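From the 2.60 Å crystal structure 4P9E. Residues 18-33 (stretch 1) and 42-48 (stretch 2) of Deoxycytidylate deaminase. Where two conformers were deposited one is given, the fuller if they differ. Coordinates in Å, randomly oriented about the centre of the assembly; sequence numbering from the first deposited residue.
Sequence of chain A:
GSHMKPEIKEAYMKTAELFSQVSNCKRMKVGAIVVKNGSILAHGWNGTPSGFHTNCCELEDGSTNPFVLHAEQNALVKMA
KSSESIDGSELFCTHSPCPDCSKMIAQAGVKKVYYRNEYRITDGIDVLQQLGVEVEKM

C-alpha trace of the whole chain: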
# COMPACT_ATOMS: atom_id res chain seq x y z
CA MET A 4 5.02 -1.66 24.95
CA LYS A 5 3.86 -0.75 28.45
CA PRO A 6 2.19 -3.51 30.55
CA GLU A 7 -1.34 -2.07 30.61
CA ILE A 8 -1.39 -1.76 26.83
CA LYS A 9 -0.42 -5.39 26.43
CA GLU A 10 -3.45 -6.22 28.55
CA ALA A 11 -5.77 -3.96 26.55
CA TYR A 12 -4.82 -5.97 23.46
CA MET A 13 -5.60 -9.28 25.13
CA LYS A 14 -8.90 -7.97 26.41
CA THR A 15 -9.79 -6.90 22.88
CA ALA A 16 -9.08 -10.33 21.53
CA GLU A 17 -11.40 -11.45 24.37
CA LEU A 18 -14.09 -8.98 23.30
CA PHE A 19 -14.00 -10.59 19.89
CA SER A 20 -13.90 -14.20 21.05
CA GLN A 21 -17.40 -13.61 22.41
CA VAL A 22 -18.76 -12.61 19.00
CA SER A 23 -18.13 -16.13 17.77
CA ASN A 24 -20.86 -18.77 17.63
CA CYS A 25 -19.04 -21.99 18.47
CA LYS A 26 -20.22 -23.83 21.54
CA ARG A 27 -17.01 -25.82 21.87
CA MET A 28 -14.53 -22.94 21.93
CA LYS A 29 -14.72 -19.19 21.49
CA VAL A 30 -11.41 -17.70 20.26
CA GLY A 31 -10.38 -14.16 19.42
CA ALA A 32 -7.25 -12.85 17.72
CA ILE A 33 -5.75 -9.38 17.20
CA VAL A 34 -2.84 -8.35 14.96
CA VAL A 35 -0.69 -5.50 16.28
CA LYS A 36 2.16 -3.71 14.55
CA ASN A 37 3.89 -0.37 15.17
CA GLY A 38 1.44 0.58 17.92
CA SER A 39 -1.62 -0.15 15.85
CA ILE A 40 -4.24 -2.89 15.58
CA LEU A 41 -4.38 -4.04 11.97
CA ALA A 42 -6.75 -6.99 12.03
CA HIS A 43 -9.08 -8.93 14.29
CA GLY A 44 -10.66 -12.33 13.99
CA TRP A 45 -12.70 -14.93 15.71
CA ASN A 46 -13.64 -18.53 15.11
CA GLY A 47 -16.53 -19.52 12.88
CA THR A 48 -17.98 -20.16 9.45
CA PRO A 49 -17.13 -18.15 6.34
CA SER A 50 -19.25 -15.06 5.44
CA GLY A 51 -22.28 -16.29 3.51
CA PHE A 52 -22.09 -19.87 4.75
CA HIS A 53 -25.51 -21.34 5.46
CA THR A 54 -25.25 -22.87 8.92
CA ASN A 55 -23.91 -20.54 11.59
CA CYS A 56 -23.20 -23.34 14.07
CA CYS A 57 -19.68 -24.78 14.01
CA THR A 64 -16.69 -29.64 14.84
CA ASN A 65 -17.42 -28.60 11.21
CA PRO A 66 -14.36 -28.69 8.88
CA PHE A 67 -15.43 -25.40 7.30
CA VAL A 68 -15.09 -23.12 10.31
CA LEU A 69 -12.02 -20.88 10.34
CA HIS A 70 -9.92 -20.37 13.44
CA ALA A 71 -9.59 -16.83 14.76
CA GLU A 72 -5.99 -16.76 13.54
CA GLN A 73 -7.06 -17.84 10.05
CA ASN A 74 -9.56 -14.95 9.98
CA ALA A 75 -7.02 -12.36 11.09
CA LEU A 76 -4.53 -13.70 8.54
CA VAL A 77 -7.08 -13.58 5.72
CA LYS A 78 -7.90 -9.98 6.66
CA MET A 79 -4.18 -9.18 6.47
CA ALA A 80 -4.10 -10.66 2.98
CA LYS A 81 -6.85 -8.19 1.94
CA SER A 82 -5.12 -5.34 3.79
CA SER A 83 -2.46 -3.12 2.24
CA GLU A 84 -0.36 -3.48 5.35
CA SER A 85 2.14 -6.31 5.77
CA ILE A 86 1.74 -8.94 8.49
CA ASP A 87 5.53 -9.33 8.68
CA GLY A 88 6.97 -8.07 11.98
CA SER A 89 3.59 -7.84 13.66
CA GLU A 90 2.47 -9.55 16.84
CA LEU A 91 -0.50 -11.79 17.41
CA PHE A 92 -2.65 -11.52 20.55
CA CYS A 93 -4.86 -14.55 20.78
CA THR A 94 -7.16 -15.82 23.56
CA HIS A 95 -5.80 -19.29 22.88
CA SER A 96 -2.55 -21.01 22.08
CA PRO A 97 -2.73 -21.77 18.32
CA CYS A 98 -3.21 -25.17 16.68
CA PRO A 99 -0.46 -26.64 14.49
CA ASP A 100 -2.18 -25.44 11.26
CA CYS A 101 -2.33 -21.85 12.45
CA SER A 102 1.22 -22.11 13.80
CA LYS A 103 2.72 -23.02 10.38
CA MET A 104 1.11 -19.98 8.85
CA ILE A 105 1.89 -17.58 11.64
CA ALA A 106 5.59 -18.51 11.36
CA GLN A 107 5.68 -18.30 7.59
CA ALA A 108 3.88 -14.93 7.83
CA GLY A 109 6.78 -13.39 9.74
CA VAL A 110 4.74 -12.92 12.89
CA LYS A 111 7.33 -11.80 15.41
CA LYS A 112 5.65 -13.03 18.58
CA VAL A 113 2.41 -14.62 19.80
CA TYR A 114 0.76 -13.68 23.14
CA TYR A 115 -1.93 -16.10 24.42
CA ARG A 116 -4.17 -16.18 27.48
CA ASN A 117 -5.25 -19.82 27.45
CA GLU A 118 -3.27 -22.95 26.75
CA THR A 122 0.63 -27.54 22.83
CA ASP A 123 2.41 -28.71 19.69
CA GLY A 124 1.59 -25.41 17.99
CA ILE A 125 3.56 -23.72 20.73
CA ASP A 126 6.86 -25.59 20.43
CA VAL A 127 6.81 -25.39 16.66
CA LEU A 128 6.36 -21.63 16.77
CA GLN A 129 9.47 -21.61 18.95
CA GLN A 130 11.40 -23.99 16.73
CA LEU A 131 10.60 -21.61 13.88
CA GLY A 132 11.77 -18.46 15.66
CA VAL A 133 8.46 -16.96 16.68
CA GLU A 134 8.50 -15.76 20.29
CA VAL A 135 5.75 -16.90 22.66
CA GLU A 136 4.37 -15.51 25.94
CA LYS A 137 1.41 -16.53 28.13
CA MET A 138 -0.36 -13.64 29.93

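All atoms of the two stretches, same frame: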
# COMPACT_ATOMS: atom_id res chain seq x y z
N LEU A 18 -12.86 -9.60 23.78
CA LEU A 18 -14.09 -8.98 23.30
C LEU A 18 -14.57 -9.66 22.03
O LEU A 18 -15.76 -9.88 21.83
CB LEU A 18 -13.84 -7.52 22.96
CG LEU A 18 -14.60 -6.46 23.72
CD1 LEU A 18 -14.59 -6.78 25.21
CD2 LEU A 18 -13.95 -5.13 23.47
N PHE A 19 -13.63 -10.00 21.16
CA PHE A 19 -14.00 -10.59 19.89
C PHE A 19 -14.22 -12.09 19.93
O PHE A 19 -14.93 -12.61 19.10
CB PHE A 19 -13.03 -10.18 18.79
CG PHE A 19 -13.25 -8.78 18.33
CD1 PHE A 19 -14.32 -8.47 17.49
CD2 PHE A 19 -12.43 -7.76 18.76
CE1 PHE A 19 -14.54 -7.16 17.08
CE2 PHE A 19 -12.64 -6.45 18.35
CZ PHE A 19 -13.70 -6.15 17.51
N SER A 20 -13.63 -12.77 20.90
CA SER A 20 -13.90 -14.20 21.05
C SER A 20 -15.39 -14.41 21.31
O SER A 20 -15.96 -15.41 20.89
CB SER A 20 -13.06 -14.84 22.16
OG SER A 20 -13.37 -14.31 23.43
N GLN A 21 -16.02 -13.45 21.98
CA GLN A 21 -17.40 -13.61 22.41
C GLN A 21 -18.41 -13.32 21.31
O GLN A 21 -19.61 -13.52 21.49
CB GLN A 21 -17.67 -12.74 23.63
CG GLN A 21 -16.78 -13.08 24.80
CD GLN A 21 -17.12 -14.42 25.42
OE1 GLN A 21 -18.17 -14.57 26.05
NE2 GLN A 21 -16.24 -15.41 25.27
N VAL A 22 -17.92 -12.84 20.17
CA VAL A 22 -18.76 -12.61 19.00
C VAL A 22 -18.99 -13.93 18.27
O VAL A 22 -20.00 -14.11 17.58
CB VAL A 22 -18.08 -11.60 18.05
CG1 VAL A 22 -18.78 -11.53 16.71
CG2 VAL A 22 -18.02 -10.22 18.70
N SER A 23 -18.05 -14.85 18.43
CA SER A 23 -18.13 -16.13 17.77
C SER A 23 -19.34 -16.97 18.18
O SER A 23 -20.03 -16.62 19.14
CB SER A 23 -16.97 -17.05 18.22
OG SER A 23 -17.07 -18.34 17.64
N ASN A 24 -19.62 -18.02 17.46
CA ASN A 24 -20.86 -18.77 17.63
C ASN A 24 -20.65 -20.25 17.98
O ASN A 24 -21.59 -21.05 18.00
CB ASN A 24 -21.70 -18.70 16.36
CG ASN A 24 -23.13 -18.31 16.65
OD1 ASN A 24 -23.47 -17.13 16.65
ND2 ASN A 24 -23.96 -19.31 16.92
N CYS A 25 -19.40 -20.61 18.22
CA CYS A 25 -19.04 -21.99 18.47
C CYS A 25 -19.22 -22.32 19.94
O CYS A 25 -18.83 -21.55 20.81
CB CYS A 25 -17.63 -22.25 17.99
SG CYS A 25 -17.33 -21.66 16.35
N LYS A 26 -19.86 -23.45 20.20
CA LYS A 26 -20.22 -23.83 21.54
C LYS A 26 -19.05 -24.54 22.19
O LYS A 26 -18.91 -24.54 23.41
CB LYS A 26 -21.47 -24.71 21.52
CG LYS A 26 -22.63 -24.11 20.73
CD LYS A 26 -22.91 -22.68 21.16
CE LYS A 26 -23.76 -21.94 20.14
NZ LYS A 26 -23.79 -20.47 20.41
N ARG A 27 -18.19 -25.13 21.36
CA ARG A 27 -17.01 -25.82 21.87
C ARG A 27 -15.98 -24.81 22.40
O ARG A 27 -15.60 -24.85 23.57
CB ARG A 27 -16.40 -26.70 20.78
CG ARG A 27 -15.70 -27.94 21.34
CD ARG A 27 -15.04 -28.79 20.26
NE ARG A 27 -13.63 -28.45 20.06
CZ ARG A 27 -12.74 -29.25 19.50
NH1 ARG A 27 -13.09 -30.45 19.06
NH2 ARG A 27 -11.47 -28.85 19.37
N MET A 28 -15.55 -23.90 21.54
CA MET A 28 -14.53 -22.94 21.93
C MET A 28 -14.76 -21.62 21.25
O MET A 28 -14.96 -21.58 20.05
CB MET A 28 -13.17 -23.47 21.50
CG MET A 28 -12.05 -23.10 22.42
SD MET A 28 -10.63 -24.04 21.89
CE MET A 28 -9.86 -24.41 23.47
N LYS A 29 -14.75 -20.54 22.04
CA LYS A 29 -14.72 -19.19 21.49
C LYS A 29 -13.31 -18.58 21.54
O LYS A 29 -12.71 -18.45 22.61
CB LYS A 29 -15.73 -18.30 22.21
CG LYS A 29 -17.14 -18.82 22.18
CD LYS A 29 -18.15 -17.69 22.37
CE LYS A 29 -19.56 -18.23 22.60
NZ LYS A 29 -19.89 -19.32 21.62
N VAL A 30 -12.78 -18.22 20.38
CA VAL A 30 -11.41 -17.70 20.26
C VAL A 30 -11.41 -16.33 19.58
O VAL A 30 -12.18 -16.08 18.64
CB VAL A 30 -10.54 -18.65 19.42
CG1 VAL A 30 -9.06 -18.30 19.54
CG2 VAL A 30 -10.78 -20.09 19.84
N GLY A 31 -10.56 -15.44 20.06
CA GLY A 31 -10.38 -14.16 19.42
C GLY A 31 -8.92 -13.95 19.11
O GLY A 31 -8.06 -14.45 19.82
N ALA A 32 -8.63 -13.23 18.03
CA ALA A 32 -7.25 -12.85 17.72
C ALA A 32 -7.18 -11.39 17.28
O ALA A 32 -8.15 -10.83 16.78
CB ALA A 32 -6.64 -13.79 16.67
N ILE A 33 -6.01 -10.78 17.49
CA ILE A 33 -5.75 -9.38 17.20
C ILE A 33 -4.33 -9.27 16.64
O ILE A 33 -3.40 -9.78 17.26
CB ILE A 33 -5.83 -8.54 18.49
CG1 ILE A 33 -7.28 -8.29 18.86
CG2 ILE A 33 -5.17 -7.21 18.33
CD1 ILE A 33 -7.97 -7.40 17.88
N ALA A 42 -5.78 -5.96 12.38
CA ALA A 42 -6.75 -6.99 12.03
C ALA A 42 -7.28 -7.64 13.29
O ALA A 42 -6.61 -7.69 14.32
CB ALA A 42 -6.12 -8.06 11.13
N HIS A 43 -8.50 -8.16 13.20
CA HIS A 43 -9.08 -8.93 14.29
C HIS A 43 -9.78 -10.13 13.67
O HIS A 43 -9.96 -10.20 12.47
CB HIS A 43 -10.03 -8.08 15.11
CG HIS A 43 -11.15 -7.48 14.31
ND1 HIS A 43 -12.43 -7.97 14.35
CD2 HIS A 43 -11.16 -6.45 13.44
CE1 HIS A 43 -13.20 -7.26 13.54
NE2 HIS A 43 -12.45 -6.33 12.98
N GLY A 44 -10.15 -11.08 14.50
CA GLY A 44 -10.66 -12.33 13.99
C GLY A 44 -11.20 -13.18 15.11
O GLY A 44 -10.79 -13.10 16.26
N TRP A 45 -12.16 -14.01 14.75
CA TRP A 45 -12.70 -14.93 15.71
C TRP A 45 -13.06 -16.23 15.01
O TRP A 45 -12.93 -16.36 13.80
CB TRP A 45 -13.91 -14.32 16.43
CG TRP A 45 -15.04 -13.92 15.52
CD1 TRP A 45 -16.03 -14.73 15.04
CD2 TRP A 45 -15.31 -12.61 15.00
NE1 TRP A 45 -16.88 -14.02 14.25
CE2 TRP A 45 -16.48 -12.72 14.20
CE3 TRP A 45 -14.69 -11.36 15.11
CZ2 TRP A 45 -17.03 -11.62 13.53
CZ3 TRP A 45 -15.24 -10.27 14.44
CH2 TRP A 45 -16.40 -10.41 13.66
N ASN A 46 -13.43 -17.25 15.76
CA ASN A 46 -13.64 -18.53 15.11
C ASN A 46 -15.07 -18.71 14.62
O ASN A 46 -16.02 -18.31 15.28
CB ASN A 46 -13.16 -19.70 15.97
CG ASN A 46 -13.93 -19.84 17.24
OD1 ASN A 46 -14.61 -18.92 17.67
ND2 ASN A 46 -13.84 -21.00 17.86
N GLY A 47 -15.22 -19.31 13.44
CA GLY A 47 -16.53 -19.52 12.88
C GLY A 47 -16.54 -19.80 11.40
O GLY A 47 -15.51 -19.97 10.77
N THR A 48 -17.75 -19.85 10.86
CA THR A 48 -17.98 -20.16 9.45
C THR A 48 -17.79 -18.94 8.56
O THR A 48 -17.97 -17.80 9.01
CB THR A 48 -19.42 -20.70 9.22
OG1 THR A 48 -20.37 -19.64 9.43
CG2 THR A 48 -19.70 -21.85 10.16

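Stretch 1 begins in a helix, passes through a type I turn from Ser20 to Ser23 and a loop, and enters a strand at Gly31–Ile33; this strand runs antiparallel to strand Ala42–Trp45, their axes approaching to 4.6 Å at 169°. Ala32 and Gly44 form the hydrogen-bonded pair: Ala32 N donates to Gly44 O (2.8 Å), and Gly44 N returns a weak bond to Ala32 O (3.0 Å, 128°). The flanking pairs, Gly31 with Trp45 and Ile33 with His43, are non-hydrogen-bonded; here CA-H...O contacts fill in, as from Trp45 CA to Val30 O (3.2 Å) and from His43 CA to Ala32 O (3.3 Å). Gly31 suits its place because a CB would lie 2.8 Å from Ser20 N, so the backbone at Ser20 can pack close to Gly31.

His43, Trp45 and Ile33 share one face of the sheet, and Phe19 packs against the first two. Its ring lies obliquely to that of His43 (centroids 4.4 Å apart, planes at 35°) and meets the six-membered ring of Trp45 rim to rim, the planes nearly parallel (4°) but offset, with Phe19 CD1 3.7 Å from Trp45 CZ3. Val22, carried on the turn, sets CG1 over the indole face, 3.8 Å from the centroid of the Trp45 six-membered ring. Ile33 CD1 reaches His43 CB at 3.5 Å.

Beyond the strand, buried Asn46 serves as a polar clasp, its amide offering both donor and acceptor to the loop. Asn46 ND2 donates to Met28 O (2.5 Å, 171°), while Asn46 OD1 accepts a weak bond from Val30 N (3.3 Å). Ser23 OG lies 2.5 Å from Asn46 OD1 and 2.6 Å from Asn46 O, and accepts from Cys25 N (3.3 Å), tying the loop together. Next to Asn46, Gly47 adopts backbone angles (162/-173) that call for glycine. In all, 606 Å² is buried between the stretches.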